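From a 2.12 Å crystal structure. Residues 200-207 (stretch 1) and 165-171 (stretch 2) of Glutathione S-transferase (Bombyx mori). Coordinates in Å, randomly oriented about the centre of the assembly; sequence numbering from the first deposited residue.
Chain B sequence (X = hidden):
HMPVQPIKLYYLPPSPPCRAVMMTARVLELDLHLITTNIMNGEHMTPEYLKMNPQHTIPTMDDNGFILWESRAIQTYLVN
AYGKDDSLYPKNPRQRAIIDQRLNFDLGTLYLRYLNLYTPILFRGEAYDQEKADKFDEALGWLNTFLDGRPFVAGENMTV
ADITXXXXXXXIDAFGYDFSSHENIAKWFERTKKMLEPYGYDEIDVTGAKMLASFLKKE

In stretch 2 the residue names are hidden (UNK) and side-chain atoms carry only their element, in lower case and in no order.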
ATOM      1  N   GLY B 200      14.522  -2.104 -20.613  1.00 13.19           N
ATOM      2  CA  GLY B 200      14.304  -3.535 -20.431  1.00 12.72           C
ATOM      3  C   GLY B 200      12.860  -3.990 -20.333  1.00 12.45           C
ATOM      4  O   GLY B 200      12.576  -5.020 -19.715  1.00 12.32           O
ATOM      5  N   TYR B 201      11.949  -3.242 -20.952  1.00 12.17           N
ATOM      6  CA  TYR B 201      10.535  -3.602 -20.907  1.00 11.97           C
ATOM      7  C   TYR B 201      10.274  -5.027 -21.425  1.00 12.05           C
ATOM      8  O   TYR B 201       9.535  -5.786 -20.795  1.00 11.95           O
ATOM      9  CB  TYR B 201       9.652  -2.580 -21.637  1.00 11.88           C
ATOM     10  CG  TYR B 201       8.200  -2.993 -21.641  1.00 11.43           C
ATOM     11  CD1 TYR B 201       7.633  -3.581 -22.765  1.00 11.22           C
ATOM     12  CD2 TYR B 201       7.407  -2.838 -20.503  1.00 11.39           C
ATOM     13  CE1 TYR B 201       6.312  -3.983 -22.772  1.00 11.24           C
ATOM     14  CE2 TYR B 201       6.080  -3.242 -20.499  1.00 11.39           C
ATOM     15  CZ  TYR B 201       5.540  -3.816 -21.636  1.00 11.29           C
ATOM     16  OH  TYR B 201       4.225  -4.219 -21.649  1.00 11.71           O
ATOM     17  N   ASP B 202      10.880  -5.382 -22.559  1.00 12.11           N
ATOM     18  CA  ASP B 202      10.702  -6.720 -23.137  1.00 12.35           C
ATOM     19  C   ASP B 202      11.361  -7.810 -22.306  1.00 12.23           C
ATOM     20  O   ASP B 202      10.733  -8.828 -22.013  1.00 12.21           O
ATOM     21  CB  ASP B 202      11.222  -6.799 -24.576  1.00 12.50           C
ATOM     22  CG  ASP B 202      10.917  -8.143 -25.238  1.00 13.36           C
ATOM     23  OD1 ASP B 202       9.944  -8.216 -26.018  1.00 14.24           O
ATOM     24  OD2 ASP B 202      11.638  -9.131 -24.970  1.00 14.73           O
ATOM     25  N   GLU B 203      12.623  -7.606 -21.942  1.00 12.27           N
ATOM     26  CA  GLU B 203      13.379  -8.632 -21.228  1.00 12.36           C
ATOM     27  C   GLU B 203      12.872  -8.870 -19.802  1.00 12.13           C
ATOM     28  O   GLU B 203      13.019  -9.971 -19.270  1.00 12.08           O
ATOM     29  CB  GLU B 203      14.886  -8.337 -21.249  1.00 12.54           C
ATOM     30  CG  GLU B 203      15.297  -7.033 -20.587  1.00 13.40           C
ATOM     31  CD  GLU B 203      16.727  -6.644 -20.903  1.00 14.47           C
ATOM     32  OE1 GLU B 203      16.928  -5.794 -21.796  1.00 14.96           O
ATOM     33  OE2 GLU B 203      17.654  -7.187 -20.262  1.00 15.00           O
ATOM     34  N   ILE B 204      12.267  -7.850 -19.195  1.00 11.92           N
ATOM     35  CA  ILE B 204      11.729  -7.976 -17.838  1.00 11.75           C
ATOM     36  C   ILE B 204      10.227  -8.281 -17.834  1.00 11.75           C
ATOM     37  O   ILE B 204       9.810  -9.343 -17.363  1.00 11.74           O
ATOM     38  CB  ILE B 204      12.027  -6.719 -16.963  1.00 11.74           C
ATOM     39  CG1 ILE B 204      13.540  -6.500 -16.824  1.00 11.70           C
ATOM     40  CG2 ILE B 204      11.372  -6.843 -15.582  1.00 11.56           C
ATOM     41  CD1 ILE B 204      13.932  -5.091 -16.396  1.00 11.58           C
ATOM     42  N   ASP B 205       9.427  -7.357 -18.365  1.00 11.71           N
ATOM     43  CA  ASP B 205       7.973  -7.412 -18.206  1.00 11.74           C
ATOM     44  C   ASP B 205       7.280  -8.371 -19.171  1.00 11.57           C
ATOM     45  O   ASP B 205       6.475  -9.202 -18.747  1.00 11.47           O
ATOM     46  CB  ASP B 205       7.353  -6.011 -18.300  1.00 11.88           C
ATOM     47  CG  ASP B 205       6.122  -5.856 -17.421  1.00 12.56           C
ATOM     48  OD1 ASP B 205       5.925  -6.688 -16.508  1.00 13.45           O
ATOM     49  OD2 ASP B 205       5.357  -4.891 -17.629  1.00 13.27           O
ATOM     50  N   VAL B 206       7.588  -8.245 -20.460  1.00 11.45           N
ATOM     51  CA  VAL B 206       7.006  -9.111 -21.487  1.00 11.42           C
ATOM     52  C   VAL B 206       7.408 -10.572 -21.257  1.00 11.52           C
ATOM     53  O   VAL B 206       6.559 -11.465 -21.312  1.00 11.58           O
ATOM     54  CB  VAL B 206       7.376  -8.641 -22.924  1.00 11.40           C
ATOM     55  CG1 VAL B 206       6.887  -9.634 -23.975  1.00 11.35           C
ATOM     56  CG2 VAL B 206       6.794  -7.265 -23.199  1.00 11.15           C
ATOM     57  N   THR B 207       8.692 -10.799 -20.979  1.00 11.61           N
ATOM     58  CA  THR B 207       9.211 -12.137 -20.682  1.00 11.71           C
ATOM     59  C   THR B 207       8.536 -12.739 -19.445  1.00 11.66           C
ATOM     60  O   THR B 207       8.121 -13.899 -19.468  1.00 11.62           O
ATOM     61  CB  THR B 207      10.755 -12.127 -20.518  1.00 11.79           C
ATOM     62  OG1 THR B 207      11.360 -11.609 -21.709  1.00 12.05           O
ATOM     63  CG2 THR B 207      11.298 -13.534 -20.264  1.00 11.91           C
ATOM     64  N   UNK B 165       1.958  -0.374 -11.934  1.00  7.76           N
ATOM     65  CA  UNK B 165       0.647  -0.580 -12.550  1.00  7.64           C
ATOM     66  C   UNK B 165       0.781  -1.263 -13.923  1.00  7.68           C
ATOM     67  O   UNK B 165       0.003  -2.167 -14.244  1.00  7.66           O
ATOM     68  c   UNK B 165      -0.649   1.137 -11.207  1.00  7.53           C
ATOM     69  c   UNK B 165      -1.165   2.568 -11.069  1.00  7.07           C
ATOM     70  c   UNK B 165      -1.361   0.623 -13.572  1.00  7.50           C
ATOM     71  c   UNK B 165      -0.172   0.748 -12.615  1.00  7.56           C
ATOM     72  N   UNK B 166       1.783  -0.855 -14.705  1.00  7.73           N
ATOM     73  CA  UNK B 166       1.992  -1.409 -16.052  1.00  7.91           C
ATOM     74  C   UNK B 166       2.283  -2.920 -16.056  1.00  7.99           C
ATOM     75  O   UNK B 166       1.968  -3.605 -17.030  1.00  8.05           O
ATOM     76  c   UNK B 166       2.718  -0.631 -18.365  1.00  8.08           C
ATOM     77  c   UNK B 166       3.055  -0.607 -16.877  1.00  7.90           C
ATOM     78  c   UNK B 166       4.472  -1.124 -16.642  1.00  7.93           C
ATOM     79  N   UNK B 167       2.866  -3.429 -14.969  1.00  8.04           N
ATOM     80  CA  UNK B 167       3.103  -4.868 -14.829  1.00  8.00           C
ATOM     81  C   UNK B 167       1.782  -5.641 -14.929  1.00  7.99           C
ATOM     82  O   UNK B 167       1.695  -6.649 -15.636  1.00  8.01           O
ATOM     83  c   UNK B 167       3.926  -6.722 -13.305  1.00  8.07           C
ATOM     84  c   UNK B 167       5.245  -4.609 -13.501  1.00  7.90           C
ATOM     85  c   UNK B 167       3.844  -5.212 -13.506  1.00  8.06           C
ATOM     86  N   UNK B 168       0.761  -5.143 -14.234  1.00  7.90           N
ATOM     87  CA  UNK B 168      -0.565  -5.756 -14.217  1.00  7.80           C
ATOM     88  C   UNK B 168      -1.236  -5.700 -15.586  1.00  7.75           C
ATOM     89  O   UNK B 168      -1.865  -6.669 -16.023  1.00  7.62           O
ATOM     90  c   UNK B 168      -1.454  -5.097 -13.136  1.00  7.85           C
ATOM     91  o   UNK B 168      -0.947  -5.444 -11.844  1.00  8.09           O
ATOM     92  c   UNK B 168      -2.905  -5.561 -13.236  1.00  7.75           C
ATOM     93  N   UNK B 169      -1.091  -4.562 -16.257  1.00  7.72           N
ATOM     94  CA  UNK B 169      -1.659  -4.374 -17.585  1.00  7.76           C
ATOM     95  C   UNK B 169      -0.925  -5.261 -18.593  1.00  7.76           C
ATOM     96  O   UNK B 169      -1.556  -5.841 -19.482  1.00  7.79           O
ATOM     97  c   UNK B 169      -2.435  -2.030 -16.959  1.00  7.73           C
ATOM     98  c   UNK B 169      -1.671  -2.874 -17.998  1.00  7.80           C
ATOM     99  c   UNK B 169      -3.869  -2.496 -16.654  1.00  7.71           C
ATOM    100  c   UNK B 169      -2.267  -2.683 -19.393  1.00  7.92           C
ATOM    101  N   UNK B 170       0.392  -5.390 -18.432  1.00  7.73           N
ATOM    102  CA  UNK B 170       1.177  -6.325 -19.241  1.00  7.82           C
ATOM    103  C   UNK B 170       0.687  -7.766 -19.046  1.00  8.04           C
ATOM    104  O   UNK B 170       0.517  -8.497 -20.025  1.00  8.05           O
ATOM    105  o   UNK B 170       3.144  -4.886 -19.200  1.00  7.43           O
ATOM    106  c   UNK B 170       2.694  -6.224 -18.944  1.00  7.85           C
ATOM    107  c   UNK B 170       3.494  -7.186 -19.826  1.00  7.65           C
ATOM    108  N   UNK B 171       0.447  -8.163 -17.796  1.00  8.14           N
ATOM    109  CA  UNK B 171      -0.033  -9.516 -17.514  1.00  8.42           C
ATOM    110  C   UNK B 171      -1.378  -9.831 -18.164  1.00  8.68           C
ATOM    111  O   UNK B 171      -1.513 -10.850 -18.843  1.00  8.60           O
ATOM    112  o   UNK B 171       2.186 -10.539 -16.047  1.00  8.42           O
ATOM    113  c   UNK B 171       1.277 -10.018 -15.399  1.00  8.29           C
ATOM    114  c   UNK B 171      -0.092  -9.786 -16.009  1.00  8.33           C
ATOM    115  n   UNK B 171       1.429  -9.633 -14.140  1.00  7.98           N
TER

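Position 165 carries four side-chain carbons, forked at the first, with one arm two carbons long. The side chain is out of reach of stretch 1, so it takes no part in the contact. That beta-branched pattern is isoleucine, Ile-165.

Position 166 has three carbons, one bonded to CA and carrying the other two. Its CA-to-CB bond points toward stretch 1, and one of the two outer carbons lies 4.0 Å from OD2 of Asp-205. The residue is valine, and the carbon in question is CG1 of Val-166.

Position 167 repeats the pattern of one carbon carrying two. Here CA-to-CB runs sideways, yet one outer carbon reaches to 3.7 Å from OD1 of Asp-205, while the CA of position 167 sits 3.6 Å from Asp-205 OD2. The carboxylate therefore packs against this turn of the helix. The residue is again valine, and the outer carbon is CG2 of Val-167.

At position 168 the first carbon bears one oxygen and one carbon. The CA-to-CB bond points away from stretch 1, and the side chain makes no contact with it. The atoms are the signature of threonine, Thr-168.

Position 169 shows four carbons forked at the first, with one arm two carbons long. The end of the side chain leads away from stretch 1 and makes no contact with it. The residue is hence isoleucine; chi1 and chi2 of Ile-169 are both m.

Position 170 again has a first carbon carrying one oxygen and one carbon. The oxygen is 2.8 Å from Tyr-201 OH and 2.7 Å from Asp-205 OD2, and the carbon arm is 4.3 Å from Val-206 N. The residue is threonine; its CA-to-CB bond points toward stretch 1, and chi1 is m.

Position 171 has two carbons in line, the second carrying one oxygen and one nitrogen. The side chain stays too far from stretch 1 for a contact. This is the amide of asparagine, and OD1 of Asn-171 is hydrogen-bonded elsewhere in the structure.

The helices cross at -65°, with axes 9.7 Å apart at closest approach, and the contact buries 231 Å² in total. Thr-170 is its polar centre. Tyr-201 OH donates to Thr-170 OG1 (2.8 Å), which meets the tyrosine ring at its edge, near the ring plane. Thr-170 OG1 has two acceptors for its own proton, Asp-205 OD2 at 2.7 Å and Val-166 O at 2.8 Å, and the geometry does not choose between them. Tyr-201 and Asp-205 lie one turn apart, joined by the backbone hydrogen bond from Asp-205 N to Tyr-201 O (2.9 Å), so one helix brings both polar groups to the same hydroxyl.

Stretch 2 165-171: IVVTITN
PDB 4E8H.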